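Local coordinates for protein probable arabinosyltransferase C (Mycobacterium tuberculosis, PDB 3PTY) that probably polymerises arabinose into the arabinan of arabinogalactan in the mycobacterial cell wall, here as its C-terminal lectin-like carbohydrate-binding domain, at residues A[275-278]-A[284-287]; A[267-272]-A[291-296]; A[37-42]-A[340-345]; A[286-291]-A[320-325]; A[248-253]-A[328-333]. All coordinates share one frame; numbering follows the deposited sequence.

Contact 1 (A[275-278]-A[284-287]); sequences CQRP and GVDE. With AFO (octyl alpha-D-arabinofuranoside), chain B.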
# COMPACT_ATOMS: atom_id res chain seq x y z
N CYS A 275 -5.26 -18.07 -5.02
CA CYS A 275 -5.66 -19.19 -4.16
C CYS A 275 -5.84 -18.79 -2.70
O CYS A 275 -6.30 -19.59 -1.89
CB CYS A 275 -4.66 -20.35 -4.25
SG CYS A 275 -4.47 -21.10 -5.90
N GLN A 276 -5.46 -17.56 -2.34
CA GLN A 276 -5.64 -17.10 -0.96
C GLN A 276 -7.06 -16.60 -0.74
O GLN A 276 -7.64 -15.95 -1.60
CB GLN A 276 -4.64 -16.00 -0.61
CG GLN A 276 -3.33 -16.53 -0.07
CD GLN A 276 -2.65 -17.43 -1.07
OE1 GLN A 276 -2.27 -16.99 -2.15
NE2 GLN A 276 -2.49 -18.70 -0.71
N ARG A 277 -7.61 -16.89 0.44
CA ARG A 277 -8.96 -16.47 0.80
C ARG A 277 -8.95 -15.03 1.29
O ARG A 277 -8.39 -14.74 2.35
CB ARG A 277 -9.50 -17.39 1.89
CG ARG A 277 -10.89 -17.04 2.44
CD ARG A 277 -11.22 -17.99 3.61
NE ARG A 277 -12.48 -17.67 4.29
CZ ARG A 277 -13.66 -18.19 3.95
NH1 ARG A 277 -13.75 -19.03 2.93
NH2 ARG A 277 -14.75 -17.85 4.63
N PRO A 278 -9.58 -14.12 0.54
CA PRO A 278 -9.56 -12.71 0.94
C PRO A 278 -10.49 -12.48 2.12
O PRO A 278 -11.62 -12.94 2.10
CB PRO A 278 -10.09 -11.97 -0.30
CG PRO A 278 -10.13 -13.00 -1.40
CD PRO A 278 -10.31 -14.32 -0.72
N GLY A 284 -22.31 -12.41 4.70
CA GLY A 284 -22.34 -12.24 6.14
C GLY A 284 -21.25 -13.03 6.86
O GLY A 284 -21.34 -13.27 8.06
N VAL A 285 -20.21 -13.41 6.12
CA VAL A 285 -19.13 -14.18 6.71
C VAL A 285 -18.48 -13.43 7.87
O VAL A 285 -18.16 -12.25 7.76
CB VAL A 285 -18.05 -14.52 5.67
CG1 VAL A 285 -16.77 -14.99 6.36
CG2 VAL A 285 -18.57 -15.58 4.70
N ASP A 286 -18.32 -14.13 8.99
CA ASP A 286 -17.68 -13.58 10.16
C ASP A 286 -16.56 -14.53 10.60
O ASP A 286 -16.82 -15.68 10.96
CB ASP A 286 -18.70 -13.40 11.28
CG ASP A 286 -18.09 -12.87 12.56
OD1 ASP A 286 -17.13 -12.08 12.47
OD2 ASP A 286 -18.57 -13.25 13.65
N GLU A 287 -15.33 -14.05 10.58
CA GLU A 287 -14.18 -14.89 10.92
C GLU A 287 -12.99 -14.02 11.29
O GLU A 287 -13.04 -12.80 11.17
CB GLU A 287 -13.83 -15.80 9.74
CG GLU A 287 -13.51 -15.04 8.45
CD GLU A 287 -13.36 -15.94 7.24
OE1 GLU A 287 -13.58 -17.16 7.36
OE2 GLU A 287 -13.03 -15.41 6.15
C1 AFO B . -10.44 -10.39 -5.50
O1 AFO B . -11.44 -10.14 -6.49
C2 AFO B . -9.09 -10.30 -6.19
O2 AFO B . -8.15 -9.51 -5.45
C3 AFO B . -8.61 -11.73 -6.36
O3 AFO B . -8.45 -11.99 -7.75
C4 AFO B . -9.73 -12.60 -5.81
O4 AFO B . -10.57 -11.73 -5.02
C5 AFO B . -9.23 -13.78 -4.99
O5 AFO B . -10.26 -14.78 -4.92
C1' AFO B . -12.77 -10.27 -6.02
C2' AFO B . -13.69 -10.26 -7.24
C3' AFO B . -15.12 -9.87 -6.89
C4' AFO B . -16.02 -10.13 -8.09
C5' AFO B . -15.22 -10.14 -9.39
C6' AFO B . -14.82 -8.74 -9.86
C7' AFO B . -13.84 -8.81 -11.02
C8' AFO B . -13.51 -7.43 -11.55

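Contact 2 (A[267-272]-A[291-296]); sequences WLVGLA and WRILPD. With AFO (octyl alpha-D-arabinofuranoside), chain B.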
# COMPACT_ATOMS: atom_id res chain seq x y z
N TRP A 267 -7.44 -5.40 -3.06
CA TRP A 267 -7.97 -6.08 -4.24
C TRP A 267 -6.91 -6.24 -5.33
O TRP A 267 -6.78 -7.31 -5.92
CB TRP A 267 -9.19 -5.32 -4.79
CG TRP A 267 -9.78 -5.96 -6.02
CD1 TRP A 267 -10.67 -7.00 -6.06
CD2 TRP A 267 -9.51 -5.61 -7.38
NE1 TRP A 267 -10.96 -7.31 -7.36
CE2 TRP A 267 -10.26 -6.48 -8.20
CE3 TRP A 267 -8.69 -4.65 -8.00
CZ2 TRP A 267 -10.24 -6.41 -9.59
CZ3 TRP A 267 -8.67 -4.58 -9.38
CH2 TRP A 267 -9.44 -5.45 -10.16
N LEU A 268 -6.15 -5.18 -5.59
CA LEU A 268 -5.08 -5.18 -6.58
C LEU A 268 -4.03 -6.24 -6.30
O LEU A 268 -3.61 -6.98 -7.20
CB LEU A 268 -4.37 -3.82 -6.60
CG LEU A 268 -4.70 -2.83 -7.72
CD1 LEU A 268 -3.82 -1.59 -7.60
CD2 LEU A 268 -4.51 -3.51 -9.05
N VAL A 269 -3.60 -6.31 -5.05
CA VAL A 269 -2.61 -7.29 -4.63
C VAL A 269 -3.15 -8.71 -4.71
O VAL A 269 -2.43 -9.63 -5.07
CB VAL A 269 -2.12 -7.00 -3.20
CG1 VAL A 269 -1.22 -8.13 -2.70
CG2 VAL A 269 -1.39 -5.66 -3.16
N GLY A 270 -4.43 -8.89 -4.39
CA GLY A 270 -5.04 -10.21 -4.45
C GLY A 270 -5.05 -10.85 -5.83
O GLY A 270 -5.17 -12.07 -5.95
N LEU A 271 -4.93 -10.04 -6.88
CA LEU A 271 -4.95 -10.57 -8.25
C LEU A 271 -3.82 -11.58 -8.44
O LEU A 271 -3.96 -12.57 -9.15
CB LEU A 271 -4.80 -9.43 -9.26
CG LEU A 271 -5.92 -8.39 -9.33
CD1 LEU A 271 -5.58 -7.30 -10.34
CD2 LEU A 271 -7.24 -9.05 -9.69
N ALA A 272 -2.70 -11.32 -7.77
CA ALA A 272 -1.52 -12.17 -7.87
C ALA A 272 -1.56 -13.38 -6.93
O ALA A 272 -0.70 -14.25 -7.01
CB ALA A 272 -0.26 -11.33 -7.59
N TRP A 291 -3.61 -13.62 8.32
CA TRP A 291 -2.44 -13.08 7.63
C TRP A 291 -2.80 -11.76 6.97
O TRP A 291 -3.98 -11.44 6.80
CB TRP A 291 -1.96 -14.04 6.53
CG TRP A 291 -1.73 -15.46 6.96
CD1 TRP A 291 -2.65 -16.48 6.97
CD2 TRP A 291 -0.50 -16.01 7.46
NE1 TRP A 291 -2.06 -17.63 7.44
CE2 TRP A 291 -0.74 -17.37 7.74
CE3 TRP A 291 0.78 -15.49 7.68
CZ2 TRP A 291 0.25 -18.22 8.24
CZ3 TRP A 291 1.76 -16.33 8.18
CH2 TRP A 291 1.49 -17.68 8.45
N ARG A 292 -1.78 -11.00 6.60
CA ARG A 292 -1.97 -9.83 5.75
C ARG A 292 -0.84 -9.80 4.75
O ARG A 292 0.31 -10.08 5.10
CB ARG A 292 -1.98 -8.54 6.57
CG ARG A 292 -2.03 -7.27 5.70
CD ARG A 292 -2.41 -6.03 6.51
NE ARG A 292 -1.38 -5.69 7.47
CZ ARG A 292 -1.42 -4.63 8.28
NH1 ARG A 292 -2.45 -3.80 8.24
NH2 ARG A 292 -0.43 -4.40 9.13
N ILE A 293 -1.15 -9.48 3.50
CA ILE A 293 -0.11 -9.33 2.49
C ILE A 293 -0.05 -7.87 2.07
O ILE A 293 -1.07 -7.27 1.75
CB ILE A 293 -0.36 -10.24 1.27
CG1 ILE A 293 -0.21 -11.71 1.68
CG2 ILE A 293 0.61 -9.88 0.14
CD1 ILE A 293 -0.61 -12.72 0.59
N LEU A 294 1.15 -7.30 2.09
CA LEU A 294 1.36 -5.89 1.80
C LEU A 294 2.28 -5.73 0.61
O LEU A 294 3.19 -6.54 0.43
CB LEU A 294 2.01 -5.20 3.00
CG LEU A 294 1.27 -5.19 4.33
CD1 LEU A 294 2.18 -4.63 5.41
CD2 LEU A 294 -0.00 -4.37 4.22
N PRO A 295 2.08 -4.67 -0.19
CA PRO A 295 3.02 -4.30 -1.26
C PRO A 295 4.27 -3.70 -0.62
O PRO A 295 4.21 -3.30 0.54
CB PRO A 295 2.26 -3.22 -2.04
CG PRO A 295 0.94 -3.03 -1.35
CD PRO A 295 1.03 -3.66 -0.01
N ASP A 296 5.38 -3.62 -1.35
CA ASP A 296 6.66 -3.27 -0.72
C ASP A 296 6.76 -1.82 -0.20
O ASP A 296 7.51 -1.55 0.74
CB ASP A 296 7.85 -3.58 -1.65
CG ASP A 296 7.91 -2.66 -2.86
OD1 ASP A 296 7.14 -2.88 -3.82
OD2 ASP A 296 8.73 -1.72 -2.84
C1 AFO B . -10.44 -10.39 -5.50
O1 AFO B . -11.44 -10.14 -6.49
C2 AFO B . -9.09 -10.30 -6.19
O2 AFO B . -8.15 -9.51 -5.45
C3 AFO B . -8.61 -11.73 -6.36
O3 AFO B . -8.45 -11.99 -7.75
C4 AFO B . -9.73 -12.60 -5.81
O4 AFO B . -10.57 -11.73 -5.02
C5 AFO B . -9.23 -13.78 -4.99
O5 AFO B . -10.26 -14.78 -4.92
C1' AFO B . -12.77 -10.27 -6.02
C2' AFO B . -13.69 -10.26 -7.24
C3' AFO B . -15.12 -9.87 -6.89
C4' AFO B . -16.02 -10.13 -8.09
C5' AFO B . -15.22 -10.14 -9.39
C6' AFO B . -14.82 -8.74 -9.86
C7' AFO B . -13.84 -8.81 -11.02
C8' AFO B . -13.51 -7.43 -11.55

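Contact 3 (A[37-42]-A[340-345]); sequences VLVELD and GALQRL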
# COMPACT_ATOMS: atom_id res chain seq x y z
N VAL A 37 6.87 -17.02 -3.66
CA VAL A 37 7.32 -16.42 -2.40
C VAL A 37 7.67 -17.54 -1.44
O VAL A 37 6.86 -18.42 -1.18
CB VAL A 37 6.23 -15.49 -1.78
CG1 VAL A 37 6.67 -14.97 -0.41
CG2 VAL A 37 5.94 -14.32 -2.71
N LEU A 38 8.91 -17.53 -0.94
CA LEU A 38 9.37 -18.53 0.01
C LEU A 38 9.39 -17.93 1.41
O LEU A 38 10.00 -16.89 1.63
CB LEU A 38 10.76 -19.03 -0.38
CG LEU A 38 10.86 -19.69 -1.76
CD1 LEU A 38 12.24 -20.30 -2.00
CD2 LEU A 38 9.78 -20.74 -1.90
N VAL A 39 8.73 -18.59 2.35
CA VAL A 39 8.49 -18.00 3.67
C VAL A 39 9.31 -18.71 4.73
O VAL A 39 9.35 -19.94 4.78
CB VAL A 39 7.00 -18.10 4.04
CG1 VAL A 39 6.77 -17.60 5.46
CG2 VAL A 39 6.15 -17.33 3.03
N GLU A 40 9.96 -17.93 5.59
CA GLU A 40 10.80 -18.45 6.65
C GLU A 40 10.14 -18.16 7.99
O GLU A 40 10.41 -17.14 8.62
CB GLU A 40 12.18 -17.79 6.58
CG GLU A 40 13.12 -18.20 7.70
CD GLU A 40 14.43 -17.43 7.70
OE1 GLU A 40 14.47 -16.29 7.18
OE2 GLU A 40 15.42 -17.97 8.24
N LEU A 41 9.27 -19.07 8.44
CA LEU A 41 8.51 -18.86 9.67
C LEU A 41 9.37 -18.94 10.93
O LEU A 41 9.06 -18.32 11.94
CB LEU A 41 7.39 -19.89 9.79
CG LEU A 41 6.16 -19.68 8.91
CD1 LEU A 41 5.12 -20.74 9.23
CD2 LEU A 41 5.59 -18.29 9.15
N ASP A 42 10.45 -19.72 10.86
CA ASP A 42 11.28 -19.93 12.04
C ASP A 42 12.73 -19.62 11.72
O ASP A 42 13.52 -20.52 11.45
CB ASP A 42 11.15 -21.37 12.53
CG ASP A 42 11.84 -21.60 13.86
OD1 ASP A 42 12.42 -20.64 14.41
OD2 ASP A 42 11.81 -22.74 14.36
N GLY A 340 7.45 -7.38 -1.42
CA GLY A 340 6.30 -7.04 -0.59
C GLY A 340 6.48 -7.76 0.73
O GLY A 340 7.60 -8.16 1.05
N ALA A 341 5.41 -7.95 1.49
CA ALA A 341 5.54 -8.54 2.82
C ALA A 341 4.37 -9.45 3.15
O ALA A 341 3.22 -9.16 2.81
CB ALA A 341 5.64 -7.43 3.88
N LEU A 342 4.67 -10.56 3.81
CA LEU A 342 3.64 -11.39 4.41
C LEU A 342 3.69 -11.14 5.91
O LEU A 342 4.77 -11.15 6.50
CB LEU A 342 3.92 -12.87 4.14
CG LEU A 342 3.00 -13.86 4.86
CD1 LEU A 342 1.56 -13.67 4.40
CD2 LEU A 342 3.45 -15.30 4.61
N GLN A 343 2.54 -10.90 6.53
CA GLN A 343 2.46 -10.72 7.98
C GLN A 343 1.52 -11.73 8.60
O GLN A 343 0.46 -12.01 8.04
CB GLN A 343 1.94 -9.33 8.31
CG GLN A 343 2.76 -8.19 7.73
CD GLN A 343 2.31 -6.87 8.29
OE1 GLN A 343 1.13 -6.52 8.22
NE2 GLN A 343 3.25 -6.13 8.87
N ARG A 344 1.89 -12.26 9.76
CA ARG A 344 0.99 -13.11 10.52
C ARG A 344 0.20 -12.24 11.49
O ARG A 344 0.78 -11.36 12.13
CB ARG A 344 1.78 -14.16 11.30
CG ARG A 344 0.89 -15.20 11.97
CD ARG A 344 1.65 -16.51 12.19
NE ARG A 344 0.76 -17.66 12.06
CZ ARG A 344 1.19 -18.92 11.94
NH1 ARG A 344 2.49 -19.17 11.93
NH2 ARG A 344 0.32 -19.91 11.82
N LEU A 345 -1.10 -12.47 11.58
CA LEU A 345 -1.94 -11.68 12.48
C LEU A 345 -2.31 -12.52 13.70
O LEU A 345 -2.68 -13.68 13.57
CB LEU A 345 -3.22 -11.21 11.78
CG LEU A 345 -3.01 -10.42 10.48
CD1 LEU A 345 -4.34 -9.96 9.90
CD2 LEU A 345 -2.09 -9.24 10.72

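Contact 4 (A[286-291]-A[320-325]); sequences DETPKW and LLMRAT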
# COMPACT_ATOMS: atom_id res chain seq x y z
N ASP A 286 -18.32 -14.13 8.99
CA ASP A 286 -17.68 -13.58 10.16
C ASP A 286 -16.56 -14.53 10.60
O ASP A 286 -16.82 -15.68 10.96
CB ASP A 286 -18.70 -13.40 11.28
CG ASP A 286 -18.09 -12.87 12.56
OD1 ASP A 286 -17.13 -12.08 12.47
OD2 ASP A 286 -18.57 -13.25 13.65
N GLU A 287 -15.33 -14.05 10.58
CA GLU A 287 -14.18 -14.89 10.92
C GLU A 287 -12.99 -14.02 11.29
O GLU A 287 -13.04 -12.80 11.17
CB GLU A 287 -13.83 -15.80 9.74
CG GLU A 287 -13.51 -15.04 8.45
CD GLU A 287 -13.36 -15.94 7.24
OE1 GLU A 287 -13.58 -17.16 7.36
OE2 GLU A 287 -13.03 -15.41 6.15
N THR A 288 -11.92 -14.66 11.76
CA THR A 288 -10.72 -13.95 12.19
C THR A 288 -9.67 -14.02 11.10
O THR A 288 -9.35 -15.10 10.62
CB THR A 288 -10.17 -14.59 13.48
OG1 THR A 288 -11.21 -14.62 14.48
CG2 THR A 288 -8.98 -13.79 14.02
N PRO A 289 -9.13 -12.86 10.67
CA PRO A 289 -8.07 -12.89 9.66
C PRO A 289 -6.78 -13.42 10.29
O PRO A 289 -6.52 -13.14 11.46
CB PRO A 289 -7.90 -11.42 9.27
CG PRO A 289 -8.43 -10.64 10.42
CD PRO A 289 -9.46 -11.49 11.12
N LYS A 290 -6.00 -14.17 9.53
CA LYS A 290 -4.80 -14.80 10.08
C LYS A 290 -3.51 -14.25 9.49
O LYS A 290 -2.44 -14.41 10.07
CB LYS A 290 -4.87 -16.32 9.91
CG LYS A 290 -5.91 -16.98 10.82
CD LYS A 290 -5.85 -18.50 10.73
CE LYS A 290 -6.71 -19.14 11.82
N TRP A 291 -3.61 -13.62 8.32
CA TRP A 291 -2.44 -13.08 7.63
C TRP A 291 -2.80 -11.76 6.97
O TRP A 291 -3.98 -11.44 6.80
CB TRP A 291 -1.96 -14.04 6.53
CG TRP A 291 -1.73 -15.46 6.96
CD1 TRP A 291 -2.65 -16.48 6.97
CD2 TRP A 291 -0.50 -16.01 7.46
NE1 TRP A 291 -2.06 -17.63 7.44
CE2 TRP A 291 -0.74 -17.37 7.74
CE3 TRP A 291 0.78 -15.49 7.68
CZ2 TRP A 291 0.25 -18.22 8.24
CZ3 TRP A 291 1.76 -16.33 8.18
CH2 TRP A 291 1.49 -17.68 8.45
N LEU A 320 -10.36 -4.84 13.92
CA LEU A 320 -10.53 -5.81 15.02
C LEU A 320 -9.44 -5.86 16.10
O LEU A 320 -9.52 -6.70 17.00
CB LEU A 320 -10.78 -7.23 14.49
N LEU A 321 -8.45 -4.98 16.03
CA LEU A 321 -7.38 -4.95 17.03
C LEU A 321 -6.52 -6.22 17.01
O LEU A 321 -6.56 -7.04 17.93
CB LEU A 321 -7.95 -4.74 18.44
N MET A 322 -5.73 -6.35 15.95
CA MET A 322 -4.84 -7.49 15.78
C MET A 322 -3.39 -7.00 15.82
O MET A 322 -3.11 -5.88 15.42
CB MET A 322 -5.09 -8.15 14.43
CG MET A 322 -6.54 -8.44 14.12
SD MET A 322 -6.88 -10.20 14.01
CE MET A 322 -6.47 -10.75 15.66
N ARG A 323 -2.49 -7.84 16.31
CA ARG A 323 -1.06 -7.58 16.14
C ARG A 323 -0.58 -8.17 14.81
O ARG A 323 -0.86 -9.32 14.50
CB ARG A 323 -0.25 -8.21 17.28
CG ARG A 323 1.25 -8.08 17.08
CD ARG A 323 2.02 -9.15 17.84
NE ARG A 323 2.04 -8.90 19.28
CZ ARG A 323 2.87 -8.05 19.87
NH1 ARG A 323 3.75 -7.37 19.15
NH2 ARG A 323 2.82 -7.88 21.19
N ALA A 324 0.13 -7.36 14.04
CA ALA A 324 0.67 -7.80 12.75
C ALA A 324 2.18 -7.98 12.84
O ALA A 324 2.91 -7.04 13.16
CB ALA A 324 0.32 -6.80 11.66
N THR A 325 2.65 -9.19 12.56
CA THR A 325 4.08 -9.49 12.58
C THR A 325 4.58 -9.93 11.21
O THR A 325 4.21 -10.99 10.73
CB THR A 325 4.39 -10.61 13.59
OG1 THR A 325 3.85 -10.26 14.87
CG2 THR A 325 5.89 -10.81 13.71

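Contact 5 (A[248-253]-A[328-333]); sequences PRVRTL and ASYLKD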
# COMPACT_ATOMS: atom_id res chain seq x y z
N PRO A 248 18.22 -19.75 5.69
CA PRO A 248 16.78 -19.89 5.98
C PRO A 248 16.20 -21.24 5.61
O PRO A 248 16.48 -21.76 4.53
CB PRO A 248 16.14 -18.80 5.11
CG PRO A 248 17.23 -17.76 4.95
CD PRO A 248 18.50 -18.59 4.82
N ARG A 249 15.38 -21.80 6.50
CA ARG A 249 14.55 -22.94 6.13
C ARG A 249 13.20 -22.38 5.69
O ARG A 249 12.60 -21.59 6.41
CB ARG A 249 14.41 -23.89 7.32
CG ARG A 249 15.78 -24.38 7.83
CD ARG A 249 15.66 -25.39 8.95
NE ARG A 249 15.07 -26.64 8.50
CZ ARG A 249 14.81 -27.68 9.29
NH1 ARG A 249 15.10 -27.62 10.58
NH2 ARG A 249 14.26 -28.78 8.78
N VAL A 250 12.73 -22.77 4.51
CA VAL A 250 11.58 -22.10 3.90
C VAL A 250 10.55 -23.09 3.37
O VAL A 250 10.85 -24.26 3.15
CB VAL A 250 12.00 -21.17 2.73
CG1 VAL A 250 12.89 -20.03 3.22
CG2 VAL A 250 12.71 -21.97 1.64
N ARG A 251 9.32 -22.59 3.19
CA ARG A 251 8.23 -23.31 2.51
C ARG A 251 7.55 -22.26 1.64
O ARG A 251 7.65 -21.08 1.93
CB ARG A 251 7.23 -23.85 3.53
CG ARG A 251 7.78 -24.93 4.47
CD ARG A 251 7.02 -24.94 5.80
NE ARG A 251 5.60 -25.28 5.63
CZ ARG A 251 4.66 -25.04 6.54
NH1 ARG A 251 4.96 -24.45 7.69
NH2 ARG A 251 3.40 -25.39 6.29
N THR A 252 6.86 -22.68 0.59
CA THR A 252 6.18 -21.70 -0.25
C THR A 252 5.08 -21.01 0.54
O THR A 252 4.50 -21.60 1.46
CB THR A 252 5.55 -22.33 -1.49
OG1 THR A 252 4.50 -23.21 -1.06
CG2 THR A 252 6.59 -23.11 -2.31
N LEU A 253 4.77 -19.78 0.18
CA LEU A 253 3.67 -19.07 0.83
C LEU A 253 2.37 -19.87 0.68
O LEU A 253 1.55 -19.91 1.60
CB LEU A 253 3.52 -17.67 0.23
CG LEU A 253 2.50 -16.71 0.83
CD1 LEU A 253 2.94 -15.25 0.65
CD2 LEU A 253 1.11 -16.95 0.23
N ALA A 328 9.69 -13.41 7.77
CA ALA A 328 10.75 -13.33 6.78
C ALA A 328 10.32 -14.05 5.51
O ALA A 328 9.77 -15.15 5.58
CB ALA A 328 12.04 -13.93 7.33
N SER A 329 10.55 -13.45 4.35
CA SER A 329 10.22 -14.12 3.10
C SER A 329 11.15 -13.67 1.97
O SER A 329 11.76 -12.60 2.06
CB SER A 329 8.76 -13.86 2.72
OG SER A 329 8.59 -12.51 2.31
N TYR A 330 11.21 -14.47 0.91
CA TYR A 330 12.13 -14.24 -0.20
C TYR A 330 11.45 -14.64 -1.50
O TYR A 330 10.73 -15.63 -1.54
CB TYR A 330 13.40 -15.08 -0.01
CG TYR A 330 13.95 -14.98 1.40
CD1 TYR A 330 13.49 -15.82 2.39
CD2 TYR A 330 14.90 -14.02 1.73
CE1 TYR A 330 13.96 -15.72 3.69
CE2 TYR A 330 15.38 -13.92 3.04
CZ TYR A 330 14.91 -14.77 4.00
OH TYR A 330 15.36 -14.69 5.30
N LEU A 331 11.69 -13.89 -2.57
CA LEU A 331 11.14 -14.24 -3.87
C LEU A 331 12.09 -15.17 -4.62
O LEU A 331 13.21 -14.78 -4.96
CB LEU A 331 10.90 -12.98 -4.71
CG LEU A 331 10.26 -13.19 -6.08
CD1 LEU A 331 8.87 -13.81 -5.93
CD2 LEU A 331 10.19 -11.87 -6.85
N LYS A 332 11.65 -16.40 -4.88
CA LYS A 332 12.48 -17.40 -5.58
C LYS A 332 13.08 -16.91 -6.91
O LYS A 332 14.23 -17.25 -7.25
CB LYS A 332 11.64 -18.66 -5.82
CG LYS A 332 12.36 -19.76 -6.57
CD LYS A 332 11.50 -21.01 -6.65
CE LYS A 332 10.21 -20.76 -7.42
NZ LYS A 332 9.58 -22.03 -7.87
N ASP A 333 12.32 -16.11 -7.65
CA ASP A 333 12.74 -15.59 -8.96
C ASP A 333 13.82 -14.50 -8.90
O ASP A 333 14.50 -14.25 -9.90
CB ASP A 333 11.54 -15.05 -9.72
CG ASP A 333 10.41 -16.06 -9.81
OD1 ASP A 333 9.52 -16.03 -8.94
OD2 ASP A 333 10.44 -16.90 -10.74

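Contact 1 (A[275-278]-A[284-287])
R277 NE donates to E287 OE2 over 3.0 Å, and R277 NH2 reaches the second oxygen, E287 OE1, also at 3.0 Å. This is a side-on, two-nitrogen salt bridge that ties strand 277-278, an outermost strand of the seven-stranded mixed sheet, to the loop that follows it. The bond from NE is the straighter (156°) and takes the syn lone pair of OE2 close to the guanidinium plane. The one from NH2 is bent, and OE1 lies tilted out of that plane, consistent with the 66° between the guanidinium and carboxylate planes. R277 stretches out from CG to NE, its CG leaving on the side of the carbonyl carbon (chi1 177°), while E287 extends beyond CG to meet it from the opposite direction. Two bonds limit how far the guanidinium can rotate, although the pair sits at the surface. V285 CG1 lies against the guanidinium obliquely, 3.9 Å from R277 NH2. At the start of 275-278, C275 is held by a disulfide to C31. P278, next after R277, touches the bound ligand, with P278 CG 3.8 Å from C5 of the octyl arabinofuranoside.

Contact 2 (A[267-272]-A[291-296])
V269 carries this contact, joining the short helix 267-270 to strand 291-294 of the mixed sheet. Its CB points toward the strand and its two methyls split the work. CG1, anti to the backbone N (chi1 173°), meets I293 CG2 at 3.8 Å, the two side chains crossing obliquely. CG2 instead reaches the ring of P295, whose CG is 4.0 Å away, and here the side chains meet at about a right angle. The valine thus spans the last part of the strand and the proline after it, and strand 341-347 backs I293 through L342.

The same helix carries the sugar. W267 O accepts a hydrogen bond of 2.6 Å from O2 of the octyl arabinofuranoside, and the side-chain-free G270 lets that O2 come to 3.3 Å from its CA. O2 also lies over one face of the W267 ring, C1' of the ligand sits at the ring's edge, and L271 CD2 packs over a face 4.0 Å above the plane. N22 of the second subunit binds the ligand too, and D296 OD1 of that subunit bonds to W267 N. Between the segments the contact is purely apolar, so it depends on shape and burial, whereas the polar grip on the sugar comes from the helix backbone and the neighbouring chain.

Contact 3 (A[37-42]-A[340-345])
V39 and L342 face each other with CA atoms 8.2 Å apart, and the backbones diverge to 9.5 Å between the CA atoms of L41 and R344. L342 CD2 sits against both methyls of V39, at 3.7 Å from V39 CG2 and 4.1 Å from V39 CG1, with the side chains at about a right angle. A chi1 of 173° turns CG of L342 away from its own amide nitrogen and carries the branch out to the valine. Strands 37-40 and 341-347 are not neighbours in the seven-stranded mixed sheet: strand 322-331 runs between them, antiparallel to both, and the two side chains bridge over it. Helix 253-257 packs on this side, its V257 touching L342, its V256 touching L41 and its L253 touching V39. Farther along, L41 begins to turn off the strand, but its end swings back so that L41 CD1 comes 4.1 Å from R344 NH1. The arginine reaches it through a chain bent at chi3 (-146°), and the leucine methyl meets its guanidinium obliquely.

Contact 4 (A[286-291]-A[320-325])
The sulfur of M322 does the touching here, resting on P289 and brushing T288. It packs the loop entering strand 291-294 on the start of strand 322-331, two strands of the seven-stranded mixed sheet with 341-347 between them. M322 leaves its strand with CG beside the backbone N (chi1 -49°), then bends twice, at chi2 (-115°, away from a staggered value) and again at chi3 (62°). This folded course brings M322 SD to 3.9 Å from P289 CG, while the ring's CD is only slightly farther off. SD also lies 3.9 Å from P289 O. T288, the residue before, adds its CG2 methyl, 4.2 Å from M322 SD. Around them, F264 of strand 262-264 and F279 of the loop after strand 277-278 pack against P289, so the proline is enclosed in apolar company. With ring carbons, a methyl and the P289 carbonyl oxygen as van der Waals neighbours of the sulfur, the contact is mainly dispersion and shape, with no directional bond between the two segments.

Contact 5 (A[248-253]-A[328-333])
This is apolar packing on the side of the mixed sheet that meets the nine-stranded antiparallel sheet, between the run leading into the short edge strand 251-252 and strand 322-331. Strand 37-40 lies between the two in the sheet, so the side chains meet past it. Y330 is the centre: the P248 and Y330 side chains cross at about a right angle, and P248 CG lies 3.6 Å from Y330 OH and 3.9 Å from Y330 CZ. P248 CB adds a touch on Y330 CE1 at 4.0 Å. Nearer the root of the tyrosine, V250 CG1 is 4.3 Å from Y330 CD1, and both aliphatic groups approach the ring obliquely. With CG of Y330 beside its backbone N (chi1 -47°), the ring is brought to P248, which it meets through CE1, CZ and OH, and to V250, which it meets through CD1. Its hydroxyl is hydrogen-bonded to E40 OE1 of strand 37-40, and E40 is in turn salt-bridged to R246; the carboxylate would probably polarise the hydroxyl. At the far end of the run, T252 is the N-cap of helix 253-257. From strand 322-331 the ring reaches L164 and V166 of strand 164-171 and N210 and R212 of strand 209-214, both in the antiparallel sheet.

Overall arrangement
From the N terminus, residues 37-42 open the longest loop, which contact 3 closes only at 340-345; the other four contacts lie inside it. Contact 5 starts at 248-253 and closes at 328-333, enclosing contacts 1, 2 and 4. Within it, contact 2 runs from 267-272 to 291-296 and holds contact 1, the short loop of 275-278 and 284-287. Contact 4 begins where contact 1 ends, shares W291 with contact 2 and crosses it to reach 320-325. All reach the mixed sheet: contacts 3 and 5 at its 37-40 side, contact 1 at its opposite edge, and contacts 2 and 4 round strand 291-294.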